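Local coordinates for Tat-secreted protein Rv2525c (Mycobacterium tuberculosis, PDB 4PMQ) that may act as a secreted peptidoglycan hydrolase with glycosidase activity, and cleaves p-nitrophenyl esters of various acyl chain lengths in vitro, preferring the butyrate, at residues Q121-L126 / D153-Y158; W149-N152 / Y158-Q161; G169-H172 / L177-V180. One frame throughout, in Å; residues are numbered along the deposited sequence.

Contact 1 (Q121-L126 / D153-Y158)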
ATOM      1  N   GLN A 121      11.222   7.570  14.382  1.00  5.51           N
ATOM      2  CA  GLN A 121      10.340   6.388  14.363  1.00  5.68           C
ATOM      3  C   GLN A 121      10.207   5.750  12.968  1.00  9.62           C
ATOM      4  O   GLN A 121      10.335   4.525  12.822  1.00  8.37           O
ATOM      5  CB  GLN A 121       8.949   6.789  14.886  1.00  7.00           C
ATOM      6  CG  GLN A 121       8.991   7.208  16.391  1.00 11.32           C
ATOM      7  CD  GLN A 121       7.720   7.872  16.890  1.00 27.19           C
ATOM      8  OE1 GLN A 121       7.511   9.077  16.697  1.00 19.22           O
ATOM      9  NE2 GLN A 121       6.875   7.123  17.620  1.00 21.64           N
ATOM     10  N   ILE A 122       9.917   6.555  11.943  1.00  6.26           N
ATOM     11  CA  ILE A 122       9.670   5.991  10.595  1.00  5.69           C
ATOM     12  C   ILE A 122      10.948   5.383   9.978  1.00  8.49           C
ATOM     13  O   ILE A 122      10.849   4.326   9.371  1.00  7.44           O
ATOM     14  CB  ILE A 122       9.029   7.042   9.656  1.00  7.24           C
ATOM     15  CG1 ILE A 122       7.659   7.440  10.236  1.00  7.85           C
ATOM     16  CG2 ILE A 122       8.886   6.453   8.225  1.00  6.23           C
ATOM     17  CD1 ILE A 122       7.027   8.687   9.543  1.00  9.75           C
ATOM     18  N   VAL A 123      12.115   6.024  10.154  1.00  5.70           N
ATOM     19  CA  VAL A 123      13.367   5.486   9.608  1.00  5.89           C
ATOM     20  C   VAL A 123      13.606   4.060  10.225  1.00  8.74           C
ATOM     21  O   VAL A 123      13.670   3.100   9.446  1.00  7.56           O
ATOM     22  CB  VAL A 123      14.560   6.456   9.819  1.00  9.28           C
ATOM     23  CG1 VAL A 123      15.900   5.760   9.589  1.00 10.46           C
ATOM     24  CG2 VAL A 123      14.423   7.666   8.890  1.00  8.80           C
ATOM     25  N   PRO A 124      13.633   3.850  11.562  1.00  7.66           N
ATOM     26  CA  PRO A 124      13.860   2.467  12.031  1.00  7.63           C
ATOM     27  C   PRO A 124      12.730   1.534  11.572  1.00 10.38           C
ATOM     28  O   PRO A 124      12.985   0.348  11.325  1.00  8.94           O
ATOM     29  CB  PRO A 124      13.935   2.585  13.548  1.00  9.68           C
ATOM     30  CG  PRO A 124      13.501   3.961  13.894  1.00 13.94           C
ATOM     31  CD  PRO A 124      13.642   4.822  12.677  1.00  9.97           C
ATOM     32  N   TYR A 125      11.461   2.059  11.499  1.00  7.19           N
ATOM     33  CA  TYR A 125      10.316   1.238  11.059  1.00  6.90           C
ATOM     34  C   TYR A 125      10.558   0.693   9.629  1.00  8.85           C
ATOM     35  O   TYR A 125      10.521  -0.528   9.396  1.00  8.79           O
ATOM     36  CB  TYR A 125       9.010   2.063  11.096  1.00  8.26           C
ATOM     37  CG  TYR A 125       7.803   1.288  10.613  1.00  7.19           C
ATOM     38  CD1 TYR A 125       7.265   0.253  11.375  1.00  9.25           C
ATOM     39  CD2 TYR A 125       7.189   1.594   9.398  1.00  7.27           C
ATOM     40  CE1 TYR A 125       6.166  -0.475  10.936  1.00  7.05           C
ATOM     41  CE2 TYR A 125       6.087   0.862   8.942  1.00  7.67           C
ATOM     42  CZ  TYR A 125       5.593  -0.188   9.707  1.00 10.99           C
ATOM     43  OH  TYR A 125       4.525  -0.941   9.278  1.00  7.99           O
ATOM     44  N   LEU A 126      10.880   1.606   8.700  1.00  6.75           N
ATOM     45  CA  LEU A 126      11.118   1.251   7.294  1.00  7.00           C
ATOM     46  C   LEU A 126      12.418   0.427   7.115  1.00  8.75           C
ATOM     47  O   LEU A 126      12.459  -0.466   6.253  1.00  6.90           O
ATOM     48  CB  LEU A 126      11.116   2.499   6.399  1.00  7.24           C
ATOM     49  CG  LEU A 126       9.755   3.203   6.224  1.00 10.63           C
ATOM     50  CD1 LEU A 126       9.884   4.427   5.327  1.00  8.76           C
ATOM     51  CD2 LEU A 126       8.662   2.254   5.672  1.00 11.27           C
ATOM     52  N   ASP A 153      17.264   9.493   1.863  1.00  8.39           N
ATOM     53  CA  ASP A 153      17.954   8.557   2.768  1.00  7.64           C
ATOM     54  C   ASP A 153      18.226   7.181   2.151  1.00 10.79           C
ATOM     55  O   ASP A 153      18.812   6.322   2.822  1.00 11.47           O
ATOM     56  CB  ASP A 153      17.168   8.365   4.051  1.00  7.78           C
ATOM     57  CG  ASP A 153      17.254   9.582   4.965  1.00 15.47           C
ATOM     58  OD1 ASP A 153      18.245  10.349   4.844  1.00 18.84           O
ATOM     59  OD2 ASP A 153      16.383   9.716   5.856  1.00 14.71           O
ATOM     60  N   GLY A 154      17.743   6.955   0.933  1.00  8.56           N
ATOM     61  CA  GLY A 154      17.906   5.657   0.290  1.00 10.37           C
ATOM     62  C   GLY A 154      17.080   4.584   0.976  1.00 11.64           C
ATOM     63  O   GLY A 154      17.479   3.415   0.994  1.00 12.16           O
ATOM     64  N   LEU A 155      15.906   4.974   1.551  1.00  6.94           N
ATOM     65  CA  LEU A 155      14.987   4.068   2.221  1.00  6.80           C
ATOM     66  C   LEU A 155      13.839   3.735   1.297  1.00 10.93           C
ATOM     67  O   LEU A 155      13.155   4.657   0.810  1.00 10.20           O
ATOM     68  CB  LEU A 155      14.419   4.749   3.468  1.00  7.88           C
ATOM     69  CG  LEU A 155      14.819   4.292   4.815  1.00 17.01           C
ATOM     70  CD1 LEU A 155      13.947   5.015   5.847  1.00 17.52           C
ATOM     71  CD2 LEU A 155      14.663   2.769   4.967  1.00 20.40           C
ATOM     72  N   GLY A 156      13.626   2.450   1.047  1.00  8.16           N
ATOM     73  CA  GLY A 156      12.551   2.015   0.182  1.00  7.57           C
ATOM     74  C   GLY A 156      12.936   2.037  -1.287  1.00  9.56           C
ATOM     75  O   GLY A 156      13.885   2.735  -1.694  1.00  8.92           O
ATOM     76  N   SER A 157      12.164   1.306  -2.095  1.00  6.86           N
ATOM     77  CA  SER A 157      12.408   1.227  -3.540  1.00  7.16           C
ATOM     78  C   SER A 157      11.189   1.659  -4.343  1.00  9.05           C
ATOM     79  O   SER A 157      11.322   1.992  -5.519  1.00  8.81           O
ATOM     80  CB  SER A 157      12.814  -0.195  -3.937  1.00 10.40           C
ATOM     81  OG  SER A 157      14.115  -0.471  -3.437  1.00  8.61           O
ATOM     82  N   TYR A 158       9.988   1.553  -3.737  1.00  5.70           N
ATOM     83  CA  TYR A 158       8.727   1.912  -4.404  1.00  4.99           C
ATOM     84  C   TYR A 158       8.013   2.949  -3.562  1.00  6.04           C
ATOM     85  O   TYR A 158       8.026   2.888  -2.329  1.00  6.50           O
ATOM     86  CB  TYR A 158       7.832   0.691  -4.610  1.00  4.76           C
ATOM     87  CG  TYR A 158       8.353  -0.284  -5.647  1.00  5.09           C
ATOM     88  CD1 TYR A 158       7.961  -0.181  -6.976  1.00  5.60           C
ATOM     89  CD2 TYR A 158       9.187  -1.349  -5.284  1.00  5.74           C
ATOM     90  CE1 TYR A 158       8.420  -1.075  -7.943  1.00  7.45           C
ATOM     91  CE2 TYR A 158       9.676  -2.241  -6.250  1.00  6.57           C
ATOM     92  CZ  TYR A 158       9.263  -2.110  -7.575  1.00  9.67           C
ATOM     93  OH  TYR A 158       9.660  -2.978  -8.567  1.00  9.46           O
TER
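Leu155 pushes its isobutyl end against helix 115-133, where, among residues 121-126, CD1 meets both Val123 and Leu126 and CD2 meets Leu126 alone. The dense part of the contact lies at this fork. CD1 of Leu155 is 3.8 Å from CB of Leu126, and CD2 of Leu155 stands equally close to the same CB, so the methylene of Leu126 faces the split between the two methyls. CD1 of Leu155 also reaches the backbone, 3.8 Å from CA of Val123, and is 4.1 Å from CG2 of Val123, whose side chain lies at about a right angle to that of Leu155. Leu155 makes this reach with chi1 at -110°, away from the staggered positions. Branched aliphatic residues suit such a buried place because they fill it without any polar group to satisfy; Leu126 continues inward to Ala107 on strand 105-108. One residue after Leu155, the N of buried Gly156 hydrogen-bonds to OE2 of Glu130.

Toward solvent the packing thins out. Asp153 meets residues 121-126 only through OD2, 4.2 Å from CG2 of Val123; its hydrogen bond goes to the OH of Tyr118, earlier on the same helix. Gly154, exposed beyond it, turns the chain with a positive phi of 69° that glycine tolerates readily. Gly154 closes helix 144-153 with a Schellman motif, and the apolar residue following it packs against the adjacent helix of a fold of the TIM-barrel type, consistent with its succession of parallel strands and helices.

Contact 2 (W149-N152 / Y158-Q161)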
ATOM      1  N   TRP A 149      11.956  12.546   1.909  1.00  6.61           N
ATOM      2  CA  TRP A 149      12.919  12.231   2.968  1.00  6.89           C
ATOM      3  C   TRP A 149      13.470  10.819   2.793  1.00  9.18           C
ATOM      4  O   TRP A 149      14.691  10.617   2.904  1.00  7.57           O
ATOM      5  CB  TRP A 149      12.274  12.343   4.347  1.00  5.85           C
ATOM      6  CG  TRP A 149      11.912  13.723   4.801  1.00  7.60           C
ATOM      7  CD1 TRP A 149      12.637  14.865   4.630  1.00 10.85           C
ATOM      8  CD2 TRP A 149      10.842  14.061   5.710  1.00  7.87           C
ATOM      9  NE1 TRP A 149      12.042  15.912   5.316  1.00 10.03           N
ATOM     10  CE2 TRP A 149      10.951  15.438   5.996  1.00 10.81           C
ATOM     11  CE3 TRP A 149       9.811  13.323   6.316  1.00  8.80           C
ATOM     12  CZ2 TRP A 149      10.041  16.104   6.833  1.00 10.15           C
ATOM     13  CZ3 TRP A 149       8.915  13.985   7.150  1.00  9.94           C
ATOM     14  CH2 TRP A 149       8.995  15.371   7.339  1.00 10.43           C
ATOM     15  N   ALA A 150      12.568   9.850   2.485  1.00  6.75           N
ATOM     16  CA  ALA A 150      12.931   8.427   2.291  1.00  6.72           C
ATOM     17  C   ALA A 150      13.857   8.267   1.064  1.00  8.66           C
ATOM     18  O   ALA A 150      14.883   7.588   1.151  1.00 10.06           O
ATOM     19  CB  ALA A 150      11.680   7.595   2.138  1.00  7.69           C
ATOM     20  N   VAL A 151      13.510   8.916  -0.055  1.00  5.61           N
ATOM     21  CA  VAL A 151      14.350   8.860  -1.257  1.00  6.20           C
ATOM     22  C   VAL A 151      15.748   9.405  -0.939  1.00  8.76           C
ATOM     23  O   VAL A 151      16.763   8.784  -1.289  1.00  9.92           O
ATOM     24  CB  VAL A 151      13.716   9.626  -2.440  1.00  9.86           C
ATOM     25  CG1 VAL A 151      14.716   9.790  -3.595  1.00  9.91           C
ATOM     26  CG2 VAL A 151      12.455   8.927  -2.911  1.00  9.11           C
ATOM     27  N   ASN A 152      15.793  10.565  -0.273  1.00  7.38           N
ATOM     28  CA  ASN A 152      17.047  11.224   0.086  1.00  9.43           C
ATOM     29  C   ASN A 152      17.912  10.330   1.022  1.00 13.25           C
ATOM     30  O   ASN A 152      19.147  10.413   0.993  1.00 13.88           O
ATOM     31  CB  ASN A 152      16.740  12.564   0.742  1.00 12.69           C
ATOM     32  CG  ASN A 152      17.943  13.456   0.854  1.00 33.05           C
ATOM     33  OD1 ASN A 152      18.717  13.593  -0.081  1.00 18.72           O
ATOM     34  ND2 ASN A 152      18.137  14.067   2.007  1.00 36.01           N
ATOM     35  N   TYR A 158       9.988   1.553  -3.737  1.00  5.70           N
ATOM     36  CA  TYR A 158       8.727   1.912  -4.404  1.00  4.99           C
ATOM     37  C   TYR A 158       8.013   2.949  -3.562  1.00  6.04           C
ATOM     38  O   TYR A 158       8.026   2.888  -2.329  1.00  6.50           O
ATOM     39  CB  TYR A 158       7.832   0.691  -4.610  1.00  4.76           C
ATOM     40  CG  TYR A 158       8.353  -0.284  -5.647  1.00  5.09           C
ATOM     41  CD1 TYR A 158       7.961  -0.181  -6.976  1.00  5.60           C
ATOM     42  CD2 TYR A 158       9.187  -1.349  -5.284  1.00  5.74           C
ATOM     43  CE1 TYR A 158       8.420  -1.075  -7.943  1.00  7.45           C
ATOM     44  CE2 TYR A 158       9.676  -2.241  -6.250  1.00  6.57           C
ATOM     45  CZ  TYR A 158       9.263  -2.110  -7.575  1.00  9.67           C
ATOM     46  OH  TYR A 158       9.660  -2.978  -8.567  1.00  9.46           O
ATOM     47  N   PHE A 159       7.362   3.918  -4.248  1.00  5.15           N
ATOM     48  CA  PHE A 159       6.732   5.019  -3.532  1.00  5.80           C
ATOM     49  C   PHE A 159       5.311   5.253  -4.046  1.00  8.26           C
ATOM     50  O   PHE A 159       5.078   5.359  -5.250  1.00  7.08           O
ATOM     51  CB  PHE A 159       7.614   6.275  -3.700  1.00  6.22           C
ATOM     52  CG  PHE A 159       9.010   6.027  -3.176  1.00  6.59           C
ATOM     53  CD1 PHE A 159       9.254   5.972  -1.803  1.00  7.99           C
ATOM     54  CD2 PHE A 159      10.055   5.723  -4.046  1.00  9.12           C
ATOM     55  CE1 PHE A 159      10.524   5.666  -1.311  1.00  8.14           C
ATOM     56  CE2 PHE A 159      11.333   5.407  -3.549  1.00 11.69           C
ATOM     57  CZ  PHE A 159      11.553   5.368  -2.185  1.00  9.09           C
ATOM     58  N   TRP A 160       4.362   5.313  -3.123  1.00  5.08           N
ATOM     59  CA  TRP A 160       2.950   5.511  -3.439  1.00  5.43           C
ATOM     60  C   TRP A 160       2.503   6.738  -2.688  1.00  8.38           C
ATOM     61  O   TRP A 160       2.477   6.732  -1.454  1.00  7.26           O
ATOM     62  CB  TRP A 160       2.152   4.251  -3.026  1.00  4.97           C
ATOM     63  CG  TRP A 160       0.659   4.355  -3.131  1.00  5.91           C
ATOM     64  CD1 TRP A 160      -0.069   5.259  -3.851  1.00  8.95           C
ATOM     65  CD2 TRP A 160      -0.289   3.477  -2.507  1.00  5.92           C
ATOM     66  NE1 TRP A 160      -1.418   5.007  -3.705  1.00  8.60           N
ATOM     67  CE2 TRP A 160      -1.580   3.916  -2.884  1.00  9.05           C
ATOM     68  CE3 TRP A 160      -0.170   2.337  -1.691  1.00  6.63           C
ATOM     69  CZ2 TRP A 160      -2.748   3.324  -2.388  1.00  8.30           C
ATOM     70  CZ3 TRP A 160      -1.326   1.757  -1.192  1.00  7.16           C
ATOM     71  CH2 TRP A 160      -2.598   2.220  -1.573  1.00  8.30           C
ATOM     72  N   GLN A 161       2.269   7.834  -3.434  1.00  5.75           N
ATOM     73  CA  GLN A 161       1.962   9.100  -2.795  1.00  4.98           C
ATOM     74  C   GLN A 161       0.527   9.232  -2.341  1.00  7.15           C
ATOM     75  O   GLN A 161      -0.390   8.974  -3.139  1.00  6.83           O
ATOM     76  CB  GLN A 161       2.277  10.265  -3.747  1.00  6.47           C
ATOM     77  CG  GLN A 161       2.004  11.639  -3.106  1.00 10.25           C
ATOM     78  CD  GLN A 161       2.279  12.746  -4.101  1.00 12.61           C
ATOM     79  OE1 GLN A 161       3.230  12.651  -4.874  1.00  7.43           O
ATOM     80  NE2 GLN A 161       1.416  13.759  -4.147  1.00  8.52           N
TER
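Val151 turns CG2 anti to its carbonyl carbon (chi1 169°, which sets CG1 anti to N), and Phe159 likewise holds CG anti to its own carbonyl carbon, chi1 -58°; the two choices bring a methyl over an aromatic face. CG2 of Val151 sits 3.9 Å from the centroid of the Phe159 ring and only 19° off the ring normal, a CH-pi contact. The methyl is shifted from the middle toward the rim, with CZ and CE2 of Phe159 each 3.7 Å from it. Ala150 comes at the ring obliquely, its CB 4.1 Å from CE1 of Phe159.

Residue size follows the spacing. With the CA atoms of Val151 and Phe159 8.8 Å apart, a large flat ring from the strand bridges the gap to the helix, whereas the small methyl of Ala150 lets the ring lie close to the helix surface. Val151, at the exposed edge, offers a compact branched side chain that also touches Ala174; Ile147, one turn earlier in the same helix, also packs on Phe159. The strand is also held by hydrogen bonds, from the N of Phe159 to ND1 of His176 and from the backbone of Trp160 to Val140 and Ala142. Helix 144-153 is thereby laid against the strand that follows it, the interface expected within a beta-alpha-beta unit, here strand 138-142, helix 144-153 and strand 158-161.

Contact 3 (G169-H172 / L177-V180)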
ATOM      1  N   GLY A 169      -2.065  19.670  -6.027  1.00 12.59           N
ATOM      2  CA  GLY A 169      -1.829  19.379  -7.439  1.00 11.85           C
ATOM      3  C   GLY A 169      -0.481  18.787  -7.789  1.00 13.24           C
ATOM      4  O   GLY A 169      -0.170  18.623  -8.976  1.00 12.79           O
ATOM      5  N   TYR A 170       0.328  18.446  -6.759  1.00  8.29           N
ATOM      6  CA  TYR A 170       1.687  17.939  -6.969  1.00  8.01           C
ATOM      7  C   TYR A 170       1.778  16.421  -7.032  1.00 10.01           C
ATOM      8  O   TYR A 170       1.191  15.721  -6.212  1.00  9.23           O
ATOM      9  CB  TYR A 170       2.587  18.423  -5.809  1.00  9.27           C
ATOM     10  CG  TYR A 170       4.047  18.019  -5.915  1.00  8.51           C
ATOM     11  CD1 TYR A 170       4.881  18.581  -6.884  1.00 10.32           C
ATOM     12  CD2 TYR A 170       4.614  17.140  -4.998  1.00  8.84           C
ATOM     13  CE1 TYR A 170       6.243  18.267  -6.943  1.00  9.89           C
ATOM     14  CE2 TYR A 170       5.958  16.771  -5.081  1.00  9.62           C
ATOM     15  CZ  TYR A 170       6.774  17.349  -6.043  1.00  9.02           C
ATOM     16  OH  TYR A 170       8.111  17.056  -6.069  1.00  8.31           O
ATOM     17  N   THR A 171       2.647  15.928  -7.938  1.00  7.12           N
ATOM     18  CA  THR A 171       2.970  14.515  -7.983  1.00  7.43           C
ATOM     19  C   THR A 171       4.490  14.416  -7.815  1.00  9.63           C
ATOM     20  O   THR A 171       5.217  14.936  -8.672  1.00  7.54           O
ATOM     21  CB  THR A 171       2.464  13.881  -9.285  1.00 15.14           C
ATOM     22  OG1 THR A 171       1.039  13.984  -9.326  1.00 13.16           O
ATOM     23  CG2 THR A 171       2.845  12.411  -9.395  1.00 18.08           C
ATOM     24  N   HIS A 172       4.976  13.668  -6.785  1.00  7.13           N
ATOM     25  CA  HIS A 172       6.425  13.532  -6.597  1.00  6.68           C
ATOM     26  C   HIS A 172       7.043  12.812  -7.796  1.00  9.25           C
ATOM     27  O   HIS A 172       6.496  11.793  -8.201  1.00  7.73           O
ATOM     28  CB  HIS A 172       6.763  12.778  -5.287  1.00  7.30           C
ATOM     29  CG  HIS A 172       8.185  12.945  -4.867  1.00  9.80           C
ATOM     30  ND1 HIS A 172       9.213  12.284  -5.509  1.00 10.46           N
ATOM     31  CD2 HIS A 172       8.712  13.739  -3.907  1.00 10.97           C
ATOM     32  CE1 HIS A 172      10.322  12.700  -4.925  1.00  9.18           C
ATOM     33  NE2 HIS A 172      10.068  13.560  -3.950  1.00  9.38           N
ATOM     34  N   LEU A 177       3.101   5.301  -7.886  1.00  4.48           N
ATOM     35  CA  LEU A 177       1.651   5.355  -7.771  1.00  4.89           C
ATOM     36  C   LEU A 177       1.255   6.624  -7.070  1.00  6.78           C
ATOM     37  O   LEU A 177       2.019   7.095  -6.227  1.00  5.37           O
ATOM     38  CB  LEU A 177       1.149   4.159  -6.943  1.00  5.19           C
ATOM     39  CG  LEU A 177       1.567   2.784  -7.470  1.00  8.18           C
ATOM     40  CD1 LEU A 177       1.239   1.659  -6.478  1.00  7.35           C
ATOM     41  CD2 LEU A 177       0.933   2.483  -8.830  1.00  5.55           C
ATOM     42  N   HIS A 178       0.063   7.145  -7.365  1.00  5.70           N
ATOM     43  CA  HIS A 178      -0.432   8.357  -6.676  1.00  5.74           C
ATOM     44  C   HIS A 178      -1.923   8.216  -6.342  1.00  8.66           C
ATOM     45  O   HIS A 178      -2.735   8.039  -7.234  1.00  9.36           O
ATOM     46  CB  HIS A 178      -0.177   9.614  -7.532  1.00  6.00           C
ATOM     47  CG  HIS A 178      -0.637  10.915  -6.952  1.00  8.43           C
ATOM     48  ND1 HIS A 178      -0.785  12.025  -7.752  1.00 10.27           N
ATOM     49  CD2 HIS A 178      -0.894  11.267  -5.663  1.00 10.98           C
ATOM     50  CE1 HIS A 178      -1.169  13.010  -6.950  1.00 10.96           C
ATOM     51  NE2 HIS A 178      -1.278  12.602  -5.688  1.00 11.10           N
ATOM     52  N   GLN A 179      -2.266   8.302  -5.058  1.00  6.21           N
ATOM     53  CA  GLN A 179      -3.654   8.246  -4.612  1.00  5.77           C
ATOM     54  C   GLN A 179      -4.260   9.616  -4.905  1.00  9.93           C
ATOM     55  O   GLN A 179      -3.817  10.614  -4.318  1.00 10.33           O
ATOM     56  CB  GLN A 179      -3.707   7.884  -3.131  1.00  7.24           C
ATOM     57  CG  GLN A 179      -5.114   7.481  -2.685  1.00 11.54           C
ATOM     58  CD  GLN A 179      -5.056   7.030  -1.258  1.00 16.22           C
ATOM     59  OE1 GLN A 179      -4.610   7.773  -0.389  1.00  9.34           O
ATOM     60  NE2 GLN A 179      -5.546   5.817  -0.977  1.00 11.07           N
ATOM     61  N   VAL A 180      -5.198   9.667  -5.872  1.00  8.22           N
ATOM     62  CA  VAL A 180      -5.786  10.947  -6.317  1.00  9.29           C
ATOM     63  C   VAL A 180      -7.229  11.171  -5.863  1.00 14.10           C
ATOM     64  O   VAL A 180      -7.720  12.282  -6.021  1.00 12.53           O
ATOM     65  CB  VAL A 180      -5.678  11.130  -7.857  1.00 12.75           C
ATOM     66  CG1 VAL A 180      -4.214  11.199  -8.269  1.00 12.73           C
ATOM     67  CG2 VAL A 180      -6.406  10.015  -8.624  1.00 11.80           C
TER
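Thr171 places its hydroxyl close to the imidazole of His178, with OG1 3.1 Å from ND1 of His178. The same OG1 lies 3.4 Å from CE1 of His178; the oxygen is near the ND1-CE1 bond and comes in obliquely. CG2 of Thr171 lies alongside, 4.0 Å from ND1 of His178. Next to it, the carbonyl O of Tyr170 stands 3.7 Å from CE1 of His178. Threonine serves here by offering both a hydroxyl and a methyl to a ring that is itself partly polar.

His178 reaches across because its CG extends anti to the backbone N (chi1 180°), carrying the imidazole from strand 177-181 toward the connection that leads into it from strand 158-161. These two strands are parallel neighbours in a sheet of the TIM-barrel type, yet residues 162-176 join them with no helix, unlike the usual beta-alpha-beta crossover, and residues 169-172 belong to this long excursion. Farther out, NE2 of His178 is hydrogen-bonded to OD1 of Asn163, which helps fix the ring's rotation, while CG1 of Val180 lies over one of its faces. The loop side is positioned by Gln161, whose amide gives NE2 to the carbonyl O of Tyr170 and accepts the N-H of His172 at OE1.

From the N terminus, helix 115-133 supplies residues 121-126 first; the chain then runs through strand 138-142 and helix 144-153 before contact 1 closes with residues 153-158. Contact 2 spans residues 149-161, opening before contact 1 has closed and ending past it, so the two overlap and share Tyr158. They also touch directly, the N of Leu155 probably hydrogen-bonding to Ala150 O. Contact 3 follows in series, closing the four-residue loop 173-176 that leads into strand 177-181. A probable backbone bond from Gln161 O to Gln179 N links it to contact 2. Together they tie helix 115-133 to the loop after helix 144-153, that helix to strand 158-161, and the following loop to strand 177-181.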